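Local structure of protein CsuE (Acinetobacter baumannii, 6FJY) at residues L48-Q54 with P126-F132; N69-S75 with P105-P111. The protein probably acts as the adhesive tip subunit of archaic chaperone-usher Csu pili, through which Acinetobacter baumannii attaches to surfaces and forms biofilms. All blocks are in the same frame, centred on the assembly; numbering follows the deposited sequence.

Interaction 1. Residues L48-Q54 with P126-F132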
# COMPACT_ATOMS: atom_id res chain seq x y z
N LEU D 48 23.63 -1.07 30.39
CA LEU D 48 22.72 -0.21 29.65
C LEU D 48 21.43 -0.08 30.45
O LEU D 48 20.76 -1.09 30.70
CB LEU D 48 22.44 -0.76 28.26
CG LEU D 48 21.86 0.24 27.26
CD1 LEU D 48 22.27 -0.15 25.85
CD2 LEU D 48 20.34 0.33 27.36
N LYS D 49 21.09 1.14 30.84
CA LYS D 49 19.77 1.50 31.31
C LYS D 49 19.32 2.74 30.55
O LYS D 49 20.15 3.53 30.09
CB LYS D 49 19.74 1.73 32.84
CG LYS D 49 20.01 3.15 33.30
CD LYS D 49 19.93 3.27 34.84
CE LYS D 49 20.10 4.71 35.31
NZ LYS D 49 20.23 4.86 36.80
N TYR D 50 18.01 2.88 30.38
CA TYR D 50 17.46 4.01 29.65
C TYR D 50 16.37 4.69 30.46
O TYR D 50 15.86 4.14 31.44
CB TYR D 50 16.91 3.60 28.26
CG TYR D 50 15.70 2.67 28.26
CD1 TYR D 50 14.40 3.17 28.29
CD2 TYR D 50 15.87 1.29 28.21
CE1 TYR D 50 13.30 2.32 28.29
CE2 TYR D 50 14.77 0.45 28.20
CZ TYR D 50 13.50 0.96 28.24
OH TYR D 50 12.43 0.10 28.23
N ARG D 51 16.04 5.91 30.04
CA ARG D 51 15.00 6.71 30.68
C ARG D 51 14.18 7.35 29.59
O ARG D 51 14.71 8.10 28.76
CB ARG D 51 15.61 7.77 31.61
CG ARG D 51 14.58 8.63 32.32
CD ARG D 51 15.20 9.94 32.83
NE ARG D 51 16.37 9.70 33.68
CZ ARG D 51 17.15 10.65 34.18
NH1 ARG D 51 16.92 11.93 33.94
NH2 ARG D 51 18.19 10.30 34.93
N VAL D 52 12.88 7.07 29.57
CA VAL D 52 12.00 7.71 28.61
C VAL D 52 11.69 9.12 29.09
O VAL D 52 11.11 9.31 30.17
CB VAL D 52 10.72 6.90 28.40
CG1 VAL D 52 9.90 7.51 27.27
CG2 VAL D 52 11.06 5.47 28.11
N GLU D 53 12.09 10.12 28.32
CA GLU D 53 11.78 11.51 28.65
C GLU D 53 10.41 11.86 28.06
O GLU D 53 9.44 12.03 28.80
CB GLU D 53 12.87 12.46 28.14
CG GLU D 53 14.10 12.58 29.04
CD GLU D 53 14.98 13.77 28.65
OE1 GLU D 53 14.84 14.26 27.51
OE2 GLU D 53 15.81 14.20 29.47
N GLN D 54 10.33 11.96 26.73
CA GLN D 54 9.09 12.24 26.04
C GLN D 54 8.62 11.00 25.30
O GLN D 54 9.42 10.30 24.66
CB GLN D 54 9.24 13.41 25.06
CG GLN D 54 9.33 14.76 25.72
CD GLN D 54 9.08 15.91 24.76
OE1 GLN D 54 9.47 15.86 23.60
NE2 GLN D 54 8.40 16.95 25.25
N PRO D 126 7.44 13.44 20.40
CA PRO D 126 8.57 12.65 19.92
C PRO D 126 9.09 11.72 21.00
O PRO D 126 8.79 11.84 22.19
CB PRO D 126 9.61 13.71 19.54
CG PRO D 126 9.24 14.91 20.35
CD PRO D 126 7.75 14.88 20.48
N LEU D 127 9.87 10.74 20.55
CA LEU D 127 10.53 9.79 21.44
C LEU D 127 11.87 10.37 21.88
O LEU D 127 12.80 10.50 21.08
CB LEU D 127 10.72 8.46 20.72
CG LEU D 127 10.48 7.16 21.48
CD1 LEU D 127 11.28 6.03 20.81
CD2 LEU D 127 10.81 7.28 22.94
N LYS D 128 11.97 10.71 23.17
CA LYS D 128 13.19 11.22 23.77
C LYS D 128 13.63 10.26 24.86
O LYS D 128 12.88 10.02 25.82
CB LYS D 128 12.98 12.63 24.34
CG LYS D 128 12.77 13.70 23.28
CD LYS D 128 12.64 15.08 23.91
CE LYS D 128 13.92 15.50 24.62
NZ LYS D 128 13.76 16.81 25.33
N VAL D 129 14.82 9.71 24.72
CA VAL D 129 15.33 8.73 25.67
C VAL D 129 16.71 9.18 26.14
O VAL D 129 17.56 9.60 25.34
CB VAL D 129 15.40 7.31 25.05
CG1 VAL D 129 15.89 6.31 26.08
CG2 VAL D 129 14.03 6.90 24.53
N LYS D 130 16.92 9.08 27.45
CA LYS D 130 18.23 9.26 28.04
C LYS D 130 18.84 7.89 28.24
O LYS D 130 18.25 7.03 28.90
CB LYS D 130 18.15 10.02 29.37
CG LYS D 130 19.50 10.48 29.91
CD LYS D 130 19.33 11.43 31.11
CE LYS D 130 18.62 12.72 30.73
NZ LYS D 130 19.54 13.71 30.09
N TRP D 131 20.02 7.68 27.66
CA TRP D 131 20.74 6.42 27.70
C TRP D 131 21.97 6.54 28.59
O TRP D 131 22.68 7.56 28.55
CB TRP D 131 21.17 5.99 26.30
CG TRP D 131 20.07 6.04 25.29
CD1 TRP D 131 19.70 7.12 24.55
CD2 TRP D 131 19.22 4.97 24.90
NE1 TRP D 131 18.66 6.79 23.73
CE2 TRP D 131 18.34 5.47 23.92
CE3 TRP D 131 19.11 3.63 25.29
CZ2 TRP D 131 17.37 4.67 23.32
CZ3 TRP D 131 18.14 2.84 24.68
CH2 TRP D 131 17.28 3.36 23.72
N PHE D 132 22.22 5.50 29.37
CA PHE D 132 23.42 5.36 30.18
C PHE D 132 24.01 4.00 29.81
O PHE D 132 23.43 2.96 30.12
CB PHE D 132 23.10 5.42 31.68
CG PHE D 132 22.27 6.63 32.09
CD1 PHE D 132 20.90 6.66 31.86
CD2 PHE D 132 22.86 7.70 32.73
CE1 PHE D 132 20.14 7.77 32.25
CE2 PHE D 132 22.11 8.81 33.13
CZ PHE D 132 20.75 8.84 32.89
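Segments 48-54 and 126-132 run antiparallel, their axes 4.5 Å apart at closest approach, and backbone groups facing across the gap pair off in turn. K49 and F132 form a hydrogen-bonded pair (K49 N to F132 O 3.1 Å, F132 N to K49 O 2.9 Å), and R51 and K130 the next (R51 N to K130 O and K130 N to R51 O both 2.7 Å). The regular alternation then breaks: E53 and Q54 both face K128, a classic beta bulge. K128 O takes a bond from E53 N (2.6 Å) and a weak one from Q54 N (3.3 Å), while K128 N donates to Q54 O (3.0 Å). The outer edges are bonded too: in strand 119-136, L127, V129 and W131 to the backbone of strand 167-184; in strand 47-54, L48 and Y50 to that of M88 and K86.

The E53 carboxylate reaches K128 (OE1 to NZ 3.5 Å) and, at long range, K130 (OE2 to NZ 3.8 Å), whose ammonium also meets D168. The face of these lysines is mainly charged, with F132 covered by K49 and W163. On the other, Y50 CB lies 3.6 Å from V129 CG1, and the aromatic side chains' polar groups are satisfied, Y50 OH by D74 and W131 NE1 by S169. Y50, V52, V129 and W131 face the interior, as expected in a beta sandwich, here CsuE's Ig-like N-terminal half.

Interaction 2. Residues N69-S75 with P105-P111; sequences NAIILDS and PFYIRLP
Build antiparallel strands 71-73 and 105-110 at 156°, axes 4.6 Å apart at closest approach. Set I71 opposite R109 and L73 opposite Y107 as hydrogen-bonded pairs, with I72 opposite I108 as the non-hydrogen-bonded pair between them (CA-CA 4.7, 5.0 and 4.8 Å). R109 N to I71 O is 2.7 Å; L73 N to Y107 O and Y107 N to L73 O are both 2.8 Å; I71 N to R109 O, 2.6 Å, is bent and weak.

I72 takes m for chi1 and chi2, bringing CD1 to 3.9 Å from CG1 of I108 (m,t). These branched side chains suit extended backbone, and both touch L173 of strand 167-184, while L110 reaches I175 there. A70 packs on L110 (A70 CB to L110 CD2 3.6 Å) and on F59 of strand 58-61. The opposite face carries I71 (m,t), L73, Y107 (chi1 m, chi2 -89°) and R109. With chi1 t, chi2 t and chi3 m, R109 lays its guanidinium face over L73, NH2 3.2 Å from CD2; L73 has chi1 m and chi2 off-well at 94°.

Past L73, F106 (chi1 m, chi2 12°) puts its ring face under D74 CA, a CH-pi contact 3.8 Å from the centroid. D74, chi1 p, directs its carboxylate to E78 N and Y50 OH. S75, chi1 m, donates from OG to P105 O at 2.7 Å.

This is strand pairing within a beta-sandwich sheet. Its chemistry implies a join held by backbone bonds and apolar packing, with the S75 hydroxyl replacing main-chain pairing where the strands part.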
# COMPACT_ATOMS: atom_id res chain seq x y z
N ASN D 69 -3.81 4.43 18.46
CA ASN D 69 -3.18 4.17 19.75
C ASN D 69 -2.19 3.03 19.57
O ASN D 69 -2.56 1.93 19.15
CB ASN D 69 -4.22 3.85 20.82
CG ASN D 69 -5.07 5.06 21.16
OD1 ASN D 69 -6.30 5.00 21.12
ND2 ASN D 69 -4.41 6.17 21.48
N ALA D 70 -0.93 3.29 19.88
CA ALA D 70 0.13 2.33 19.74
C ALA D 70 0.67 1.94 21.11
O ALA D 70 0.24 2.45 22.15
CB ALA D 70 1.25 2.88 18.85
N ILE D 71 1.62 1.02 21.10
CA ILE D 71 2.30 0.56 22.30
C ILE D 71 3.76 0.44 21.95
O ILE D 71 4.12 -0.29 21.02
CB ILE D 71 1.76 -0.79 22.80
CG1 ILE D 71 0.27 -0.70 23.14
CG2 ILE D 71 2.56 -1.28 23.98
CD1 ILE D 71 -0.33 -2.02 23.50
N ILE D 72 4.62 1.17 22.67
CA ILE D 72 6.04 1.14 22.38
C ILE D 72 6.71 0.14 23.32
O ILE D 72 6.46 0.15 24.53
CB ILE D 72 6.67 2.53 22.51
CG1 ILE D 72 5.80 3.57 21.81
CG2 ILE D 72 8.04 2.53 21.87
CD1 ILE D 72 5.48 3.20 20.38
N LEU D 73 7.54 -0.73 22.75
CA LEU D 73 8.23 -1.76 23.51
C LEU D 73 9.72 -1.70 23.23
O LEU D 73 10.15 -1.36 22.12
CB LEU D 73 7.69 -3.16 23.17
CG LEU D 73 6.21 -3.48 23.41
CD1 LEU D 73 5.39 -3.26 22.15
CD2 LEU D 73 6.06 -4.91 23.90
N ASP D 74 10.52 -2.05 24.25
CA ASP D 74 11.97 -1.99 24.18
C ASP D 74 12.53 -3.24 23.51
O ASP D 74 11.79 -4.08 22.99
CB ASP D 74 12.56 -1.81 25.58
CG ASP D 74 12.16 -2.92 26.54
OD1 ASP D 74 11.57 -3.92 26.08
OD2 ASP D 74 12.42 -2.80 27.75
N SER D 75 13.85 -3.38 23.54
CA SER D 75 14.52 -4.45 22.82
C SER D 75 14.22 -5.84 23.38
O SER D 75 14.50 -6.84 22.72
CB SER D 75 16.03 -4.20 22.80
OG SER D 75 16.32 -2.90 22.31
N PRO D 105 16.93 -1.86 18.67
CA PRO D 105 15.56 -1.69 18.19
C PRO D 105 14.54 -1.58 19.32
O PRO D 105 14.65 -2.23 20.36
CB PRO D 105 15.33 -2.97 17.38
CG PRO D 105 16.15 -3.98 18.08
CD PRO D 105 17.37 -3.26 18.58
N PHE D 106 13.56 -0.72 19.09
CA PHE D 106 12.30 -0.71 19.80
C PHE D 106 11.21 -1.14 18.83
O PHE D 106 11.42 -1.25 17.62
CB PHE D 106 11.99 0.68 20.38
CG PHE D 106 12.71 1.01 21.66
CD1 PHE D 106 13.75 0.22 22.13
CD2 PHE D 106 12.33 2.10 22.42
CE1 PHE D 106 14.40 0.53 23.32
CE2 PHE D 106 12.97 2.42 23.60
CZ PHE D 106 14.00 1.63 24.05
N TYR D 107 10.01 -1.36 19.37
CA TYR D 107 8.93 -1.93 18.59
C TYR D 107 7.66 -1.13 18.83
O TYR D 107 7.36 -0.73 19.96
CB TYR D 107 8.70 -3.42 18.95
CG TYR D 107 9.93 -4.29 18.70
CD1 TYR D 107 10.15 -4.88 17.47
CD2 TYR D 107 10.88 -4.48 19.70
CE1 TYR D 107 11.28 -5.66 17.25
CE2 TYR D 107 12.01 -5.26 19.49
CZ TYR D 107 12.21 -5.85 18.26
OH TYR D 107 13.33 -6.61 18.05
N ILE D 108 6.92 -0.90 17.75
CA ILE D 108 5.58 -0.34 17.82
C ILE D 108 4.56 -1.47 17.73
O ILE D 108 4.63 -2.32 16.84
CB ILE D 108 5.35 0.70 16.70
CG1 ILE D 108 6.33 1.86 16.83
CG2 ILE D 108 3.93 1.21 16.76
CD1 ILE D 108 6.07 2.98 15.85
N ARG D 109 3.62 -1.46 18.65
CA ARG D 109 2.50 -2.39 18.67
C ARG D 109 1.22 -1.59 18.46
O ARG D 109 0.86 -0.75 19.29
CB ARG D 109 2.45 -3.16 20.00
CG ARG D 109 1.38 -4.25 20.05
CD ARG D 109 1.41 -5.03 21.36
NE ARG D 109 2.62 -5.84 21.50
CZ ARG D 109 2.98 -6.46 22.62
NH1 ARG D 109 2.22 -6.36 23.71
NH2 ARG D 109 4.09 -7.17 22.66
N LEU D 110 0.53 -1.85 17.35
CA LEU D 110 -0.81 -1.33 17.14
C LEU D 110 -1.82 -2.37 17.58
O LEU D 110 -1.90 -3.44 16.95
CB LEU D 110 -1.01 -0.97 15.68
CG LEU D 110 -0.14 0.19 15.22
CD1 LEU D 110 -0.34 0.49 13.75
CD2 LEU D 110 -0.44 1.41 16.05
N PRO D 111 -2.58 -2.14 18.65
CA PRO D 111 -3.62 -3.09 19.04
C PRO D 111 -4.65 -3.30 17.95
O PRO D 111 -5.07 -2.36 17.27
CB PRO D 111 -4.25 -2.43 20.28
CG PRO D 111 -3.15 -1.59 20.84
CD PRO D 111 -2.36 -1.10 19.67

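The two contacts lie about 15 Å apart, centre to centre, in the N-terminal half of the chain. Along the chain the order is 48-54, 69-75, 105-111, 126-132, so both segments of interaction 2 fall between those of interaction 1, and strands 103-110 and 119-136 are consecutive. They meet through side chains: Y50 OH and D74 OD2, 2.9 Å apart, probably hydrogen bond, and F106 CZ packs 3.7 Å from W131 CH2 and 4.3 Å from Y50 CZ. This aromatic cluster joins the inward faces of both strand pairs, giving one continuous interior to the Ig-like half of this pilus subunit.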